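Local coordinates for protein glycosyl hydrolase, family 38 (PDB 5KBP) that probably hydrolyses alpha-linked mannose residues from glycans, as an alpha-mannosidase of glycoside hydrolase family 38, at residues Lys85-Gln93 with Asn106-Trp117; Trp293-Arg303 with Gly569-Pro577. One frame throughout, in Å; residues are numbered along the deposited sequence.

Contact 1 (Lys85-Gln93 with Asn106-Trp117); sequences KIGPFYILQ and NMLIGHLESQKW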
loop_
_atom_site.group_PDB
_atom_site.type_symbol
_atom_site.label_atom_id
_atom_site.label_comp_id
_atom_site.label_asym_id
_atom_site.label_seq_id
_atom_site.Cartn_x
_atom_site.Cartn_y
_atom_site.Cartn_z
ATOM N N LYS A 85 -3.336 20.652 -22.345
ATOM C CA LYS A 85 -1.889 20.809 -22.401
ATOM C C LYS A 85 -1.244 19.905 -21.356
ATOM O O LYS A 85 -1.501 20.056 -20.157
ATOM C CB LYS A 85 -1.507 22.270 -22.169
ATOM C CG LYS A 85 -2.161 23.253 -23.134
ATOM C CD LYS A 85 -1.617 23.098 -24.546
ATOM C CE LYS A 85 -2.060 24.251 -25.435
ATOM N NZ LYS A 85 -1.497 24.146 -26.810
ATOM N N ILE A 86 -0.401 18.976 -21.810
ATOM C CA ILE A 86 0.148 17.933 -20.955
ATOM C C ILE A 86 1.670 18.013 -20.951
ATOM O O ILE A 86 2.296 18.571 -21.857
ATOM C CB ILE A 86 -0.311 16.530 -21.401
ATOM C CG1 ILE A 86 0.237 16.213 -22.794
ATOM C CG2 ILE A 86 -1.830 16.442 -21.395
ATOM C CD1 ILE A 86 0.023 14.783 -23.228
ATOM N N GLY A 87 2.264 17.435 -19.909
ATOM C CA GLY A 87 3.700 17.315 -19.814
ATOM C C GLY A 87 4.379 18.607 -19.415
ATOM O O GLY A 87 3.729 19.592 -19.056
ATOM N N PRO A 88 5.718 18.640 -19.505
ATOM C CA PRO A 88 6.542 17.567 -20.074
ATOM C C PRO A 88 7.010 16.511 -19.075
ATOM O O PRO A 88 7.745 15.604 -19.464
ATOM C CB PRO A 88 7.743 18.330 -20.625
ATOM C CG PRO A 88 7.915 19.461 -19.653
ATOM C CD PRO A 88 6.530 19.816 -19.145
ATOM N N PHE A 89 6.603 16.627 -17.816
ATOM C CA PHE A 89 7.053 15.718 -16.772
ATOM C C PHE A 89 6.019 14.625 -16.528
ATOM O O PHE A 89 4.872 14.698 -16.974
ATOM C CB PHE A 89 7.329 16.479 -15.469
ATOM C CG PHE A 89 8.445 17.481 -15.566
ATOM C CD1 PHE A 89 9.382 17.410 -16.584
ATOM C CD2 PHE A 89 8.558 18.494 -14.628
ATOM C CE1 PHE A 89 10.408 18.336 -16.667
ATOM C CE2 PHE A 89 9.581 19.421 -14.705
ATOM C CZ PHE A 89 10.506 19.342 -15.726
ATOM N N TYR A 90 6.448 13.590 -15.803
ATOM C CA TYR A 90 5.521 12.559 -15.351
ATOM C C TYR A 90 4.846 12.972 -14.050
ATOM O O TYR A 90 3.626 12.848 -13.906
ATOM C CB TYR A 90 6.264 11.231 -15.189
ATOM C CG TYR A 90 5.425 10.095 -14.648
ATOM C CD1 TYR A 90 4.444 9.495 -15.428
ATOM C CD2 TYR A 90 5.625 9.612 -13.362
ATOM C CE1 TYR A 90 3.678 8.451 -14.936
ATOM C CE2 TYR A 90 4.866 8.570 -12.863
ATOM C CZ TYR A 90 3.895 7.994 -13.654
ATOM O OH TYR A 90 3.138 6.956 -13.158
ATOM N N ILE A 91 5.628 13.476 -13.095
ATOM C CA ILE A 91 5.115 14.028 -11.849
ATOM C C ILE A 91 5.872 15.317 -11.553
ATOM O O ILE A 91 6.914 15.604 -12.145
ATOM C CB ILE A 91 5.243 13.037 -10.670
ATOM C CG1 ILE A 91 6.632 12.390 -10.650
ATOM C CG2 ILE A 91 4.162 11.971 -10.746
ATOM C CD1 ILE A 91 7.647 13.110 -9.786
ATOM N N LEU A 92 5.328 16.098 -10.624
ATOM C CA LEU A 92 5.986 17.303 -10.130
ATOM C C LEU A 92 6.748 16.932 -8.863
ATOM O O LEU A 92 6.143 16.721 -7.807
ATOM C CB LEU A 92 4.973 18.410 -9.860
ATOM C CG LEU A 92 4.122 18.875 -11.043
ATOM C CD1 LEU A 92 3.348 20.133 -10.668
ATOM C CD2 LEU A 92 4.983 19.103 -12.278
ATOM N N GLN A 93 8.069 16.858 -8.965
ATOM C CA GLN A 93 8.900 16.290 -7.916
ATOM C C GLN A 93 9.491 17.372 -7.020
ATOM O O GLN A 93 9.399 18.571 -7.293
ATOM C CB GLN A 93 10.034 15.457 -8.524
ATOM C CG GLN A 93 11.217 16.284 -9.022
ATOM C CD GLN A 93 10.966 16.949 -10.363
ATOM O OE1 GLN A 93 9.828 17.032 -10.827
ATOM N NE2 GLN A 93 12.034 17.420 -10.996
ATOM N N ASN A 106 12.108 11.217 -14.718
ATOM C CA ASN A 106 10.863 11.974 -14.720
ATOM C C ASN A 106 10.654 12.675 -16.056
ATOM O O ASN A 106 9.529 12.738 -16.565
ATOM C CB ASN A 106 10.866 12.987 -13.574
ATOM C CG ASN A 106 9.531 13.685 -13.408
ATOM O OD1 ASN A 106 8.474 13.081 -13.588
ATOM N ND2 ASN A 106 9.572 14.969 -13.068
ATOM N N MET A 107 11.730 13.204 -16.641
ATOM C CA MET A 107 11.625 13.856 -17.941
ATOM C C MET A 107 11.574 12.835 -19.071
ATOM O O MET A 107 10.862 13.035 -20.060
ATOM C CB MET A 107 12.799 14.817 -18.145
ATOM C CG MET A 107 13.163 15.631 -16.911
ATOM S SD MET A 107 14.542 16.765 -17.184
ATOM C CE MET A 107 13.701 18.083 -18.043
ATOM N N LEU A 108 12.320 11.737 -18.933
ATOM C CA LEU A 108 12.333 10.705 -19.965
ATOM C C LEU A 108 10.966 10.045 -20.094
ATOM O O LEU A 108 10.454 9.866 -21.206
ATOM C CB LEU A 108 13.418 9.672 -19.646
ATOM C CG LEU A 108 13.841 8.634 -20.693
ATOM C CD1 LEU A 108 12.984 7.377 -20.620
ATOM C CD2 LEU A 108 13.818 9.226 -22.097
ATOM N N ILE A 109 10.355 9.681 -18.964
ATOM C CA ILE A 109 9.034 9.062 -19.004
ATOM C C ILE A 109 7.973 10.097 -19.355
ATOM O O ILE A 109 7.025 9.806 -20.095
ATOM C CB ILE A 109 8.735 8.361 -17.667
ATOM C CG1 ILE A 109 9.684 7.177 -17.471
ATOM C CG2 ILE A 109 7.283 7.901 -17.609
ATOM C CD1 ILE A 109 9.413 6.375 -16.218
ATOM N N GLY A 110 8.113 11.318 -18.839
ATOM C CA GLY A 110 7.194 12.376 -19.222
ATOM C C GLY A 110 7.194 12.629 -20.715
ATOM O O GLY A 110 6.147 12.886 -21.313
ATOM N N HIS A 111 8.371 12.543 -21.342
ATOM C CA HIS A 111 8.458 12.719 -22.788
ATOM C C HIS A 111 7.806 11.555 -23.525
ATOM O O HIS A 111 6.963 11.762 -24.405
ATOM C CB HIS A 111 9.919 12.872 -23.212
ATOM C CG HIS A 111 10.120 12.892 -24.696
ATOM N ND1 HIS A 111 10.593 11.805 -25.398
ATOM C CD2 HIS A 111 9.909 13.868 -25.611
ATOM C CE1 HIS A 111 10.668 12.110 -26.681
ATOM N NE2 HIS A 111 10.258 13.356 -26.838
ATOM N N LEU A 112 8.184 10.322 -23.175
ATOM C CA LEU A 112 7.650 9.157 -23.874
ATOM C C LEU A 112 6.140 9.048 -23.704
ATOM O O LEU A 112 5.433 8.620 -24.626
ATOM C CB LEU A 112 8.338 7.885 -23.377
ATOM C CG LEU A 112 9.842 7.760 -23.634
ATOM C CD1 LEU A 112 10.376 6.491 -23.000
ATOM C CD2 LEU A 112 10.145 7.784 -25.125
ATOM N N GLU A 113 5.624 9.428 -22.531
ATOM C CA GLU A 113 4.180 9.390 -22.318
ATOM C C GLU A 113 3.477 10.500 -23.090
ATOM O O GLU A 113 2.391 10.288 -23.642
ATOM C CB GLU A 113 3.863 9.493 -20.827
ATOM C CG GLU A 113 4.271 8.272 -20.021
ATOM C CD GLU A 113 3.482 7.037 -20.399
ATOM O OE1 GLU A 113 2.256 7.156 -20.603
ATOM O OE2 GLU A 113 4.086 5.950 -20.500
ATOM N N SER A 114 4.078 11.692 -23.137
ATOM C CA SER A 114 3.471 12.796 -23.873
ATOM C C SER A 114 3.381 12.486 -25.361
ATOM O O SER A 114 2.416 12.882 -26.026
ATOM C CB SER A 114 4.264 14.080 -23.642
ATOM O OG SER A 114 4.256 14.444 -22.273
ATOM N N GLN A 115 4.373 11.775 -25.902
ATOM C CA GLN A 115 4.339 11.400 -27.310
ATOM C C GLN A 115 3.240 10.391 -27.612
ATOM O O GLN A 115 2.794 10.307 -28.761
ATOM C CB GLN A 115 5.697 10.842 -27.741
ATOM C CG GLN A 115 6.850 11.825 -27.596
ATOM C CD GLN A 115 6.673 13.057 -28.460
ATOM O OE1 GLN A 115 6.075 12.994 -29.534
ATOM N NE2 GLN A 115 7.189 14.188 -27.992
ATOM N N LYS A 116 2.794 9.624 -26.613
ATOM C CA LYS A 116 1.695 8.691 -26.836
ATOM C C LYS A 116 0.374 9.421 -27.044
ATOM O O LYS A 116 -0.496 8.930 -27.772
ATOM C CB LYS A 116 1.584 7.719 -25.662
ATOM C CG LYS A 116 2.819 6.858 -25.453
ATOM C CD LYS A 116 2.697 6.007 -24.197
ATOM C CE LYS A 116 3.959 5.193 -23.956
ATOM N NZ LYS A 116 3.884 4.405 -22.694
ATOM N N TRP A 117 0.208 10.584 -26.416
ATOM C CA TRP A 117 -1.009 11.374 -26.560
ATOM C C TRP A 117 -0.896 12.413 -27.668
ATOM O O TRP A 117 -1.853 12.622 -28.422
ATOM C CB TRP A 117 -1.348 12.063 -25.236
ATOM C CG TRP A 117 -1.562 11.106 -24.111
ATOM C CD1 TRP A 117 -0.667 10.764 -23.141
ATOM C CD2 TRP A 117 -2.750 10.355 -23.846
ATOM N NE1 TRP A 117 -1.227 9.850 -22.282
ATOM C CE2 TRP A 117 -2.505 9.580 -22.694
ATOM C CE3 TRP A 117 -3.998 10.263 -24.468
ATOM C CZ2 TRP A 117 -3.461 8.728 -22.153
ATOM C CZ3 TRP A 117 -4.945 9.416 -23.930
ATOM C CH2 TRP A 117 -4.672 8.660 -22.785
#
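Asn106, on the helix, turns its carboxamide onto the loop backbone at Tyr90 and Ile91 and pairs with both the N-H and the C=O of Ile91, as a backbone peptide would. Its CG stands anti to the backbone N (chi1 -173°), which carries the amide off the helix and against the loop. Asn106 OD1 accepts from Ile91 N at 2.9 Å on a lone pair in the carbonyl plane, nearly straight at 168°, and takes a weaker, bent bond from Tyr90 N. On the other branch, Asn106 ND2 gives a hydrogen to Ile91 O, also 2.9 Å away. Tyr90 N further reaches Asn106 O at 3.3 Å, on the opposite face of that carbonyl from the helical donor Gly110 N. One turn on, Gly110 brings the backbones close: its CA lies 3.3 Å from Pro88 O in a CA-H...O contact. Apolar flanks close this tight end, with Met107 CE at the edge of the Phe89 ring and Ile109 CG2 alongside Tyr90.

Towards Trp117 the contact thins. Ile86 CD1 touches Trp117 CB at 3.6 Å, while helices 59-65 and 72-80 pack on the partly exposed indole; Lys116 beside it is exposed. Because both branches of the buried Asn106 amide are engaged by one loop residue, its flip and rotation are fixed, and the irregular loop backbone finds hydrogen-bond partners in a helix side chain.

Contact 2 (Trp293-Arg303 with Gly569-Pro577); sequences WYTLANTSSAR and GNEYIFFKP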
loop_
_atom_site.group_PDB
_atom_site.type_symbol
_atom_site.label_atom_id
_atom_site.label_comp_id
_atom_site.label_asym_id
_atom_site.label_seq_id
_atom_site.Cartn_x
_atom_site.Cartn_y
_atom_site.Cartn_z
ATOM N N TRP A 293 13.130 31.568 7.245
ATOM C CA TRP A 293 12.121 30.900 8.056
ATOM C C TRP A 293 11.233 29.959 7.258
ATOM O O TRP A 293 10.673 29.022 7.839
ATOM C CB TRP A 293 11.236 31.930 8.768
ATOM C CG TRP A 293 11.956 32.714 9.815
ATOM C CD1 TRP A 293 12.254 34.045 9.784
ATOM C CD2 TRP A 293 12.468 32.215 11.056
ATOM N NE1 TRP A 293 12.917 34.407 10.932
ATOM C CE2 TRP A 293 13.063 33.300 11.728
ATOM C CE3 TRP A 293 12.481 30.956 11.662
ATOM C CZ2 TRP A 293 13.664 33.164 12.976
ATOM C CZ3 TRP A 293 13.078 30.823 12.899
ATOM C CH2 TRP A 293 13.659 31.920 13.544
ATOM N N TYR A 294 11.086 30.178 5.956
ATOM C CA TYR A 294 10.175 29.387 5.139
ATOM C C TYR A 294 10.883 28.833 3.912
ATOM O O TYR A 294 10.336 28.818 2.805
ATOM C CB TYR A 294 8.950 30.207 4.746
ATOM C CG TYR A 294 8.184 30.707 5.947
ATOM C CD1 TYR A 294 7.273 29.889 6.604
ATOM C CD2 TYR A 294 8.386 31.989 6.439
ATOM C CE1 TYR A 294 6.578 30.340 7.710
ATOM C CE2 TYR A 294 7.696 32.448 7.543
ATOM C CZ TYR A 294 6.793 31.619 8.176
ATOM O OH TYR A 294 6.102 32.071 9.276
ATOM N N THR A 295 12.121 28.365 4.095
ATOM C CA THR A 295 12.792 27.603 3.047
ATOM C C THR A 295 12.153 26.232 2.870
ATOM O O THR A 295 12.166 25.676 1.766
ATOM C CB THR A 295 14.280 27.456 3.381
ATOM O OG1 THR A 295 14.865 28.753 3.556
ATOM C CG2 THR A 295 15.024 26.726 2.270
ATOM N N LEU A 296 11.572 25.689 3.943
ATOM C CA LEU A 296 11.045 24.326 4.000
ATOM C C LEU A 296 12.139 23.288 3.782
ATOM O O LEU A 296 11.858 22.161 3.363
ATOM C CB LEU A 296 9.898 24.122 3.002
ATOM C CG LEU A 296 8.800 25.186 3.059
ATOM C CD1 LEU A 296 7.669 24.854 2.099
ATOM C CD2 LEU A 296 8.274 25.347 4.479
ATOM N N ALA A 297 13.391 23.651 4.074
ATOM C CA ALA A 297 14.498 22.719 3.887
ATOM C C ALA A 297 14.456 21.580 4.895
ATOM O O ALA A 297 15.006 20.504 4.633
ATOM C CB ALA A 297 15.833 23.454 3.988
ATOM N N ASN A 298 13.812 21.789 6.047
ATOM C CA ASN A 298 13.710 20.743 7.059
ATOM C C ASN A 298 12.814 19.586 6.635
ATOM O O ASN A 298 12.679 18.622 7.396
ATOM C CB ASN A 298 13.211 21.335 8.378
ATOM C CG ASN A 298 14.222 22.269 9.009
ATOM O OD1 ASN A 298 13.918 23.423 9.306
ATOM N ND2 ASN A 298 15.438 21.774 9.207
ATOM N N THR A 299 12.198 19.653 5.453
ATOM C CA THR A 299 11.493 18.490 4.927
ATOM C C THR A 299 12.451 17.347 4.625
ATOM O O THR A 299 12.041 16.180 4.614
ATOM C CB THR A 299 10.715 18.868 3.666
ATOM O OG1 THR A 299 11.604 19.467 2.713
ATOM C CG2 THR A 299 9.598 19.847 3.994
ATOM N N SER A 300 13.727 17.658 4.385
ATOM C CA SER A 300 14.717 16.630 4.094
ATOM C C SER A 300 14.940 15.683 5.268
ATOM O O SER A 300 15.388 14.551 5.059
ATOM C CB SER A 300 16.039 17.287 3.687
ATOM O OG SER A 300 16.395 18.318 4.592
ATOM N N SER A 301 14.637 16.115 6.492
ATOM C CA SER A 301 14.775 15.268 7.669
ATOM C C SER A 301 13.445 14.735 8.184
ATOM O O SER A 301 13.442 13.891 9.086
ATOM C CB SER A 301 15.485 16.033 8.796
ATOM O OG SER A 301 14.720 17.149 9.219
ATOM N N ALA A 302 12.325 15.206 7.641
ATOM C CA ALA A 302 11.020 14.714 8.062
ATOM C C ALA A 302 10.803 13.294 7.556
ATOM O O ALA A 302 11.006 13.011 6.372
ATOM C CB ALA A 302 9.918 15.635 7.544
ATOM N N ARG A 303 10.383 12.405 8.458
ATOM C CA ARG A 303 10.132 10.997 8.148
ATOM C C ARG A 303 11.309 10.388 7.381
ATOM O O ARG A 303 11.232 10.087 6.190
ATOM C CB ARG A 303 8.826 10.839 7.364
ATOM C CG ARG A 303 7.593 11.382 8.071
ATOM C CD ARG A 303 6.359 11.219 7.199
ATOM N NE ARG A 303 5.154 11.770 7.812
ATOM C CZ ARG A 303 4.238 11.047 8.450
ATOM N NH1 ARG A 303 4.383 9.733 8.566
ATOM N NH2 ARG A 303 3.170 11.638 8.969
ATOM N N GLY A 569 8.178 22.200 15.875
ATOM C CA GLY A 569 7.760 22.702 14.583
ATOM C C GLY A 569 6.734 21.812 13.912
ATOM O O GLY A 569 5.712 21.465 14.512
ATOM N N ASN A 570 6.998 21.436 12.664
ATOM C CA ASN A 570 6.096 20.581 11.903
ATOM C C ASN A 570 6.921 19.787 10.896
ATOM O O ASN A 570 8.155 19.800 10.928
ATOM C CB ASN A 570 4.999 21.421 11.235
ATOM C CG ASN A 570 5.555 22.620 10.488
ATOM O OD1 ASN A 570 6.560 22.519 9.785
ATOM N ND2 ASN A 570 4.905 23.766 10.646
ATOM N N GLU A 571 6.230 19.092 9.988
ATOM C CA GLU A 571 6.920 18.311 8.968
ATOM C C GLU A 571 7.692 19.187 7.991
ATOM O O GLU A 571 8.580 18.682 7.293
ATOM C CB GLU A 571 5.920 17.436 8.212
ATOM C CG GLU A 571 5.081 16.548 9.119
ATOM C CD GLU A 571 4.230 15.556 8.352
ATOM O OE1 GLU A 571 4.390 14.336 8.571
ATOM O OE2 GLU A 571 3.407 15.994 7.522
ATOM N N TYR A 572 7.384 20.481 7.927
ATOM C CA TYR A 572 8.087 21.399 7.040
ATOM C C TYR A 572 9.298 22.046 7.698
ATOM O O TYR A 572 10.344 22.197 7.056
ATOM C CB TYR A 572 7.142 22.504 6.560
ATOM C CG TYR A 572 6.093 22.073 5.563
ATOM C CD1 TYR A 572 6.359 22.079 4.201
ATOM C CD2 TYR A 572 4.826 21.686 5.982
ATOM C CE1 TYR A 572 5.399 21.697 3.282
ATOM C CE2 TYR A 572 3.859 21.303 5.070
ATOM C CZ TYR A 572 4.150 21.310 3.721
ATOM O OH TYR A 572 3.189 20.927 2.811
ATOM N N ILE A 573 9.175 22.447 8.961
ATOM C CA ILE A 573 10.116 23.363 9.592
ATOM C C ILE A 573 10.524 22.826 10.957
ATOM O O ILE A 573 9.685 22.338 11.723
ATOM C CB ILE A 573 9.510 24.778 9.725
ATOM C CG1 ILE A 573 9.090 25.306 8.350
ATOM C CG2 ILE A 573 10.495 25.731 10.387
ATOM C CD1 ILE A 573 8.455 26.674 8.381
ATOM N N PHE A 574 11.818 22.917 11.254
ATOM C CA PHE A 574 12.345 22.628 12.579
ATOM C C PHE A 574 12.378 23.908 13.402
ATOM O O PHE A 574 12.729 24.976 12.893
ATOM C CB PHE A 574 13.750 22.027 12.484
ATOM C CG PHE A 574 14.507 22.025 13.788
ATOM C CD1 PHE A 574 14.339 20.998 14.700
ATOM C CD2 PHE A 574 15.403 23.040 14.092
ATOM C CE1 PHE A 574 15.035 20.986 15.896
ATOM C CE2 PHE A 574 16.105 23.035 15.289
ATOM C CZ PHE A 574 15.919 22.006 16.191
ATOM N N PHE A 575 12.018 23.793 14.679
ATOM C CA PHE A 575 12.080 24.937 15.586
ATOM C C PHE A 575 12.356 24.423 16.990
ATOM O O PHE A 575 11.520 23.723 17.572
ATOM C CB PHE A 575 10.792 25.753 15.544
ATOM C CG PHE A 575 10.833 26.985 16.405
ATOM C CD1 PHE A 575 11.469 28.135 15.964
ATOM C CD2 PHE A 575 10.243 26.995 17.659
ATOM C CE1 PHE A 575 11.514 29.269 16.753
ATOM C CE2 PHE A 575 10.283 28.126 18.454
ATOM C CZ PHE A 575 10.920 29.265 18.000
ATOM N N LYS A 576 13.514 24.775 17.529
ATOM C CA LYS A 576 13.875 24.370 18.881
ATOM C C LYS A 576 13.119 25.219 19.897
ATOM O O LYS A 576 13.033 26.442 19.727
ATOM C CB LYS A 576 15.380 24.517 19.096
ATOM C CG LYS A 576 15.868 24.094 20.471
ATOM C CD LYS A 576 17.337 24.443 20.657
ATOM C CE LYS A 576 17.563 25.946 20.555
ATOM N NZ LYS A 576 18.994 26.310 20.753
ATOM N N PRO A 577 12.544 24.617 20.939
ATOM C CA PRO A 577 11.920 25.417 21.998
ATOM C C PRO A 577 12.915 26.397 22.603
ATOM O O PRO A 577 14.120 26.140 22.663
ATOM C CB PRO A 577 11.459 24.369 23.020
ATOM C CG PRO A 577 12.156 23.094 22.630
ATOM C CD PRO A 577 12.358 23.174 21.156
#
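Glu571, Tyr572 and Ile573 form a bend that packs against the loop 293-303, the first by a salt bridge, the other two chiefly by apolar contacts. Glu571 reaches out with its chain extended beyond CG, and Arg303, likewise extended from CG to NE, grips it side-on. Both nitrogens close on one oxygen: Arg303 NE lies 2.8 Å from Glu571 OE1, and NH2 3.0 Å from the same atom. OE1 sits in the guanidinium plane, at its edge, yet the carboxylate is turned 74° against that plane, so the bridge has no two-oxygen, coplanar form. Arg303 NH2 also pairs with Asp362, which may share out the positive charge.

Tyr572 lies alongside Leu296, the two pointing the same way; Leu296 CD1 approaches ring atom CD1 at 3.7 Å, and CD2 leans on Tyr572 CB. Thr299 CG2 adds another methyl near the ring. Ile573 sends CD1 to Trp293 O at 3.3 Å and on to Tyr294 CD1, 3.9 Å away.

Just beyond, Asn298 OD1 accepts the N-H of Phe574 at 2.9 Å; the bond is straight at the hydrogen (167°), but the donor stands above the carbonyl plane. Glu737 takes the other end of this amide through ND2. The bend itself is held from within by Asn570 OD1, through the Asx turn to Tyr572 N together with the further bond to Ile573 N that makes an Asx motif, here docked against the short 3-10 turn 297-299 where the family's middle and C-terminal regions meet.

How the contacts relate
Contact 1 and contact 2 follow one another along the chain, the first closing before the second opens. Their centres are 30 Å apart and their nearest atoms about 10 Å, so they do not touch. Contact 1 is local, joining a loop to a helix only 13 residues on within the family's N-terminal region; contact 2 spans 266 residues and brings the middle region to the C-terminal one. Both let an asparagine amide serve loop backbone, in contact 1 with both branches toward the same loop, in contact 2 with one. Both lie away from Phe253 and Tyr256, which have been seen to bind calcium in this protein, although none is bound to this chain.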